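Local coordinates for secreted effector protein SifA (PDB 3CXB), which acts inside the host cell as a Salmonella effector that binds host PLEKHM2 and is required for endosomal tubulation and the formation of Salmonella-induced filaments, at residues 35-40 / 82-87; 51-56 / 108-113. One frame throughout, in Å; residues are numbered along the deposited sequence.

Contact 1: 35-40 / 82-87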
loop_
_atom_site.group_PDB
_atom_site.type_symbol
_atom_site.label_atom_id
_atom_site.label_comp_id
_atom_site.label_asym_id
_atom_site.label_seq_id
_atom_site.Cartn_x
_atom_site.Cartn_y
_atom_site.Cartn_z
ATOM N N LYS A 35 -18.107 2.217 -19.880
ATOM C CA LYS A 35 -17.486 1.774 -21.120
ATOM C C LYS A 35 -16.664 2.800 -21.882
ATOM O O LYS A 35 -15.520 2.533 -22.247
ATOM C CB LYS A 35 -18.582 1.255 -22.035
ATOM C CG LYS A 35 -18.125 0.745 -23.370
ATOM C CD LYS A 35 -19.327 0.390 -24.232
ATOM C CE LYS A 35 -20.186 1.613 -24.490
ATOM N NZ LYS A 35 -21.241 1.322 -25.485
ATOM N N ASP A 36 -17.253 3.961 -22.136
ATOM C CA ASP A 36 -16.578 4.998 -22.906
ATOM C C ASP A 36 -15.575 5.787 -22.103
ATOM O O ASP A 36 -14.944 6.700 -22.622
ATOM C CB ASP A 36 -17.601 5.952 -23.529
ATOM C CG ASP A 36 -18.611 5.232 -24.411
ATOM O OD1 ASP A 36 -18.200 4.532 -25.365
ATOM O OD2 ASP A 36 -19.824 5.374 -24.140
ATOM N N PHE A 37 -15.416 5.437 -20.838
ATOM C CA PHE A 37 -14.462 6.135 -19.993
ATOM C C PHE A 37 -13.022 5.745 -20.316
ATOM O O PHE A 37 -12.083 6.360 -19.814
ATOM C CB PHE A 37 -14.746 5.829 -18.523
ATOM C CG PHE A 37 -15.914 6.579 -17.961
ATOM C CD1 PHE A 37 -17.171 6.485 -18.550
ATOM C CD2 PHE A 37 -15.760 7.377 -16.831
ATOM C CE1 PHE A 37 -18.266 7.178 -18.023
ATOM C CE2 PHE A 37 -16.845 8.074 -16.293
ATOM C CZ PHE A 37 -18.103 7.972 -16.894
ATOM N N PHE A 38 -12.850 4.728 -21.156
ATOM C CA PHE A 38 -11.515 4.249 -21.504
ATOM C C PHE A 38 -11.282 4.099 -22.999
ATOM O O PHE A 38 -12.196 3.749 -23.746
ATOM C CB PHE A 38 -11.269 2.908 -20.833
ATOM C CG PHE A 38 -11.787 2.836 -19.439
ATOM C CD1 PHE A 38 -13.069 2.383 -19.191
ATOM C CD2 PHE A 38 -10.979 3.183 -18.363
ATOM C CE1 PHE A 38 -13.545 2.274 -17.889
ATOM C CE2 PHE A 38 -11.443 3.079 -17.060
ATOM C CZ PHE A 38 -12.725 2.619 -16.821
ATOM N N PHE A 39 -10.041 4.343 -23.416
ATOM C CA PHE A 39 -9.656 4.255 -24.822
ATOM C C PHE A 39 -9.737 2.838 -25.396
ATOM O O PHE A 39 -10.553 2.025 -24.958
ATOM C CB PHE A 39 -8.245 4.811 -25.016
ATOM C CG PHE A 39 -7.198 4.096 -24.216
ATOM C CD1 PHE A 39 -7.223 4.133 -22.826
ATOM C CD2 PHE A 39 -6.172 3.396 -24.852
ATOM C CE1 PHE A 39 -6.244 3.489 -22.075
ATOM C CE2 PHE A 39 -5.183 2.746 -24.108
ATOM C CZ PHE A 39 -5.220 2.794 -22.716
ATOM N N SER A 40 -8.883 2.551 -26.377
ATOM C CA SER A 40 -8.857 1.256 -27.050
ATOM C C SER A 40 -8.599 0.044 -26.152
ATOM O O SER A 40 -9.513 -0.488 -25.525
ATOM C CB SER A 40 -7.819 1.284 -28.178
ATOM O OG SER A 40 -7.764 0.038 -28.849
ATOM N N ASP A 82 -11.915 13.170 -13.622
ATOM C CA ASP A 82 -12.495 13.884 -12.491
ATOM C C ASP A 82 -13.731 13.121 -12.037
ATOM O O ASP A 82 -14.371 13.486 -11.057
ATOM C CB ASP A 82 -12.838 15.349 -12.832
ATOM C CG ASP A 82 -13.754 15.483 -14.026
ATOM O OD1 ASP A 82 -14.686 14.670 -14.149
ATOM O OD2 ASP A 82 -13.544 16.419 -14.834
ATOM N N ARG A 83 -14.055 12.048 -12.751
ATOM C CA ARG A 83 -15.199 11.223 -12.390
ATOM C C ARG A 83 -14.840 10.262 -11.259
ATOM O O ARG A 83 -15.720 9.621 -10.698
ATOM C CB ARG A 83 -15.694 10.392 -13.580
ATOM C CG ARG A 83 -16.361 11.155 -14.711
ATOM C CD ARG A 83 -17.445 12.079 -14.205
ATOM N NE ARG A 83 -16.891 13.384 -13.858
ATOM C CZ ARG A 83 -17.505 14.287 -13.103
ATOM N NH1 ARG A 83 -16.916 15.452 -12.854
ATOM N NH2 ARG A 83 -18.696 14.023 -12.581
ATOM N N PHE A 84 -13.551 10.143 -10.945
ATOM C CA PHE A 84 -13.088 9.256 -9.876
ATOM C C PHE A 84 -12.716 10.084 -8.651
ATOM O O PHE A 84 -11.587 10.571 -8.535
ATOM C CB PHE A 84 -11.861 8.460 -10.333
ATOM C CG PHE A 84 -12.130 7.520 -11.465
ATOM C CD1 PHE A 84 -12.245 7.990 -12.758
ATOM C CD2 PHE A 84 -12.278 6.147 -11.229
ATOM C CE1 PHE A 84 -12.503 7.106 -13.808
ATOM C CE2 PHE A 84 -12.536 5.252 -12.269
ATOM C CZ PHE A 84 -12.649 5.729 -13.560
ATOM N N GLN A 85 -13.643 10.215 -7.715
ATOM C CA GLN A 85 -13.382 11.033 -6.538
ATOM C C GLN A 85 -13.240 10.240 -5.239
ATOM O O GLN A 85 -13.906 9.229 -5.049
ATOM C CB GLN A 85 -14.507 12.062 -6.413
ATOM C CG GLN A 85 -14.945 12.630 -7.770
ATOM C CD GLN A 85 -16.333 13.249 -7.747
ATOM O OE1 GLN A 85 -17.292 12.632 -7.288
ATOM N NE2 GLN A 85 -16.446 14.467 -8.256
ATOM N N VAL A 86 -12.365 10.711 -4.354
ATOM C CA VAL A 86 -12.132 10.079 -3.062
ATOM C C VAL A 86 -12.096 11.163 -1.975
ATOM O O VAL A 86 -11.479 12.209 -2.163
ATOM C CB VAL A 86 -10.792 9.240 -3.051
ATOM C CG1 VAL A 86 -9.889 9.657 -4.181
ATOM C CG2 VAL A 86 -10.065 9.410 -1.744
ATOM N N HIS A 87 -12.751 10.911 -0.842
ATOM C CA HIS A 87 -12.791 11.884 0.248
ATOM C C HIS A 87 -13.185 11.205 1.555
ATOM O O HIS A 87 -13.707 10.089 1.539
ATOM C CB HIS A 87 -13.852 12.932 -0.062
ATOM C CG HIS A 87 -15.245 12.389 0.002
ATOM N ND1 HIS A 87 -15.983 12.368 1.168
ATOM C CD2 HIS A 87 -16.002 11.765 -0.934
ATOM C CE1 HIS A 87 -17.132 11.753 0.948
ATOM N NE2 HIS A 87 -17.168 11.378 -0.319
#

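Contact 2: 51-56 / 108-113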
loop_
_atom_site.group_PDB
_atom_site.type_symbol
_atom_site.label_atom_id
_atom_site.label_comp_id
_atom_site.label_asym_id
_atom_site.label_seq_id
_atom_site.Cartn_x
_atom_site.Cartn_y
_atom_site.Cartn_z
ATOM N N HIS A 51 -14.095 -7.171 -13.097
ATOM C CA HIS A 51 -14.357 -8.570 -12.826
ATOM C C HIS A 51 -13.669 -9.016 -11.560
ATOM O O HIS A 51 -14.304 -9.613 -10.683
ATOM C CB HIS A 51 -13.916 -9.463 -13.970
ATOM C CG HIS A 51 -14.054 -10.916 -13.664
ATOM N ND1 HIS A 51 -13.072 -11.637 -13.020
ATOM C CD2 HIS A 51 -15.072 -11.782 -13.887
ATOM C CE1 HIS A 51 -13.474 -12.886 -12.865
ATOM N NE2 HIS A 51 -14.685 -13.002 -13.381
ATOM N N GLU A 52 -12.374 -8.733 -11.450
ATOM C CA GLU A 52 -11.649 -9.130 -10.246
ATOM C C GLU A 52 -12.267 -8.480 -9.005
ATOM O O GLU A 52 -12.337 -9.074 -7.925
ATOM C CB GLU A 52 -10.180 -8.709 -10.328
ATOM C CG GLU A 52 -9.417 -8.943 -9.017
ATOM C CD GLU A 52 -8.005 -8.403 -9.050
ATOM O OE1 GLU A 52 -7.308 -8.438 -8.018
ATOM O OE2 GLU A 52 -7.579 -7.936 -10.118
ATOM N N MET A 53 -12.737 -7.256 -9.186
ATOM C CA MET A 53 -13.275 -6.489 -8.083
ATOM C C MET A 53 -14.617 -6.880 -7.555
ATOM O O MET A 53 -14.827 -6.879 -6.349
ATOM C CB MET A 53 -13.330 -5.008 -8.447
ATOM C CG MET A 53 -13.949 -4.147 -7.361
ATOM S SD MET A 53 -14.072 -2.444 -7.885
ATOM C CE MET A 53 -15.728 -2.071 -7.470
ATOM N N LEU A 54 -15.534 -7.222 -8.439
ATOM C CA LEU A 54 -16.863 -7.534 -7.966
ATOM C C LEU A 54 -17.450 -8.819 -8.454
ATOM O O LEU A 54 -18.446 -9.266 -7.903
ATOM C CB LEU A 54 -17.824 -6.413 -8.344
ATOM C CG LEU A 54 -17.447 -4.998 -7.925
ATOM C CD1 LEU A 54 -18.009 -4.023 -8.942
ATOM C CD2 LEU A 54 -17.976 -4.718 -6.527
ATOM N N PHE A 55 -16.865 -9.431 -9.473
ATOM C CA PHE A 55 -17.478 -10.652 -9.978
ATOM C C PHE A 55 -16.572 -11.853 -10.095
ATOM O O PHE A 55 -16.711 -12.632 -11.030
ATOM C CB PHE A 55 -18.144 -10.377 -11.334
ATOM C CG PHE A 55 -18.857 -9.047 -11.405
ATOM C CD1 PHE A 55 -18.188 -7.906 -11.855
ATOM C CD2 PHE A 55 -20.182 -8.922 -11.000
ATOM C CE1 PHE A 55 -18.830 -6.656 -11.900
ATOM C CE2 PHE A 55 -20.832 -7.682 -11.039
ATOM C CZ PHE A 55 -20.151 -6.547 -11.492
ATOM N N ALA A 56 -15.649 -12.009 -9.150
ATOM C CA ALA A 56 -14.741 -13.155 -9.161
ATOM C C ALA A 56 -15.177 -14.154 -8.107
ATOM O O ALA A 56 -16.218 -13.979 -7.480
ATOM C CB ALA A 56 -13.322 -12.717 -8.892
ATOM N N GLU A 108 -24.246 8.073 -7.819
ATOM C CA GLU A 108 -23.021 7.287 -7.781
ATOM C C GLU A 108 -23.085 5.991 -8.573
ATOM O O GLU A 108 -23.977 5.169 -8.372
ATOM C CB GLU A 108 -22.668 6.961 -6.337
ATOM C CG GLU A 108 -22.531 8.177 -5.443
ATOM C CD GLU A 108 -22.251 7.801 -4.008
ATOM O OE1 GLU A 108 -21.878 8.695 -3.225
ATOM O OE2 GLU A 108 -22.411 6.611 -3.660
ATOM N N LEU A 109 -22.115 5.812 -9.465
ATOM C CA LEU A 109 -22.015 4.622 -10.303
ATOM C C LEU A 109 -21.381 3.446 -9.542
ATOM O O LEU A 109 -21.791 2.283 -9.691
ATOM C CB LEU A 109 -21.186 4.946 -11.547
ATOM C CG LEU A 109 -21.817 5.910 -12.562
ATOM C CD1 LEU A 109 -20.863 6.104 -13.705
ATOM C CD2 LEU A 109 -23.161 5.365 -13.079
ATOM N N LEU A 110 -20.386 3.766 -8.722
ATOM C CA LEU A 110 -19.679 2.776 -7.924
ATOM C C LEU A 110 -19.243 3.462 -6.649
ATOM O O LEU A 110 -18.636 4.524 -6.679
ATOM C CB LEU A 110 -18.459 2.258 -8.693
ATOM C CG LEU A 110 -17.572 1.177 -8.068
ATOM C CD1 LEU A 110 -18.335 -0.136 -8.032
ATOM C CD2 LEU A 110 -16.294 1.023 -8.871
ATOM N N ARG A 111 -19.560 2.853 -5.521
ATOM C CA ARG A 111 -19.219 3.439 -4.237
ATOM C C ARG A 111 -18.417 2.452 -3.403
ATOM O O ARG A 111 -18.811 1.305 -3.250
ATOM C CB ARG A 111 -20.510 3.796 -3.505
ATOM C CG ARG A 111 -20.329 4.482 -2.164
ATOM C CD ARG A 111 -21.681 4.649 -1.467
ATOM N NE ARG A 111 -21.523 5.154 -0.106
ATOM C CZ ARG A 111 -21.104 6.381 0.187
ATOM N NH1 ARG A 111 -20.975 6.759 1.454
ATOM N NH2 ARG A 111 -20.837 7.234 -0.791
ATOM N N ILE A 112 -17.292 2.895 -2.860
ATOM C CA ILE A 112 -16.456 2.041 -2.024
ATOM C C ILE A 112 -16.231 2.774 -0.724
ATOM O O ILE A 112 -15.697 3.888 -0.722
ATOM C CB ILE A 112 -15.066 1.796 -2.640
ATOM C CG1 ILE A 112 -15.168 0.880 -3.865
ATOM C CG2 ILE A 112 -14.153 1.176 -1.606
ATOM C CD1 ILE A 112 -13.849 0.771 -4.661
ATOM N N THR A 113 -16.635 2.179 0.392
ATOM C CA THR A 113 -16.405 2.854 1.661
ATOM C C THR A 113 -15.488 1.967 2.471
ATOM O O THR A 113 -15.533 0.744 2.348
ATOM C CB THR A 113 -17.719 3.089 2.412
ATOM O OG1 THR A 113 -18.231 1.830 2.856
ATOM C CG2 THR A 113 -18.759 3.750 1.482
#

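Contact 1: 35-40 / 82-87
F37 meets R83 and F84 in a contact built from one aromatic ring, the carbon part of an arginine and a second ring, that of F84, with no hydrogen bond between the two segments. The ring of F37 leads the approach: CE2 of F37 lies 3.5 Å from CG of R83, and CB of the same arginine sits at the ring edge, in its plane. With CG beside the backbone N and anti to the carbonyl carbon (chi1 -77°), the F37 ring reaches the 82-87 segment. The meeting with F84 is looser, CD2 of F37 standing 4.5 Å from CE1 of F84, which lies near the plane of the F37 ring.

R83 shows how a charged residue can lend its methylenes to a buried ring. CB and CG rest against F37; beyond them bends at chi2 (-51°) and chi3 (88°) turn the guanidinium back to D82. There NE of R83 donates to OD1 of D82 at 2.6 Å, and NH1 of R83 to the same oxygen at 2.7 Å, a side-on salt bridge that fixes the rotation of the group; NH2 bonds to the carbonyl of D102.

F38 and F84 both pack on L72 of helix 62-75, so the turn after helix 25-34 meets the start of outermost strand 84-87 beside that helix, with strand 96-101 next in the sheet.

Contact 2: 51-56 / 108-113
M53 and L110 reach toward each other tip to tip where helix 42-54 packs on a five-stranded antiparallel sheet, an example of helix-on-sheet packing made by a few apolar side chains. The bump is the methyl end of M53. Its first two torsions are extended, with CG anti to the backbone N (chi1 177°), and the chain bends only at chi3, about the CG-SD bond, placing CE in the fork of L110. CE of M53 lies 3.3 Å from CD1 and 3.4 Å from CD2 of L110, so the two branches of the leucine form a shallow notch around one methyl group.

I112, two residues further along the strand, borders the same methyl more loosely, its CD1 being 4.4 Å from CE of M53. L110 and I112 both point to the helix, whereas R111 between them points away, as successive residues of a β-strand do. L54 adds a second bump alongside the first, sliding past L110 in the opposite direction.

Neighbours complete the hollow: C121 of strand 118-123 touches M53, L54 and L110, while I68 of helix 62-75 packs on M53 and L65 of that helix on I112. Just where L110 begins the contact, L109 and L110 both face I100 in a classic β bulge. On the flank of the M53 contact, CD1 of L54 comes to 4.0 Å from CD1 of L110.

From the N terminus, the chain leaves helix 25-34 through residues 35-40, runs down helix 42-54 to residues 51-56, passes helices 62-75 and 78-81, and only then enters the sheet at 82-87. Contact 1 closes that first, largely helical loop. Contact 2 closes another, which begins inside the first and ends beyond it at 108-113, so the two cross rather than nest. Their centres lie 13 Å apart, and their nearest atoms, about 5 Å apart, do not touch. Together they bring the turn before helix 42-54 and the C-terminal end of that helix to one sheet, contact 1 at outermost strand 84-87 and contact 2 at the central strand 108-114.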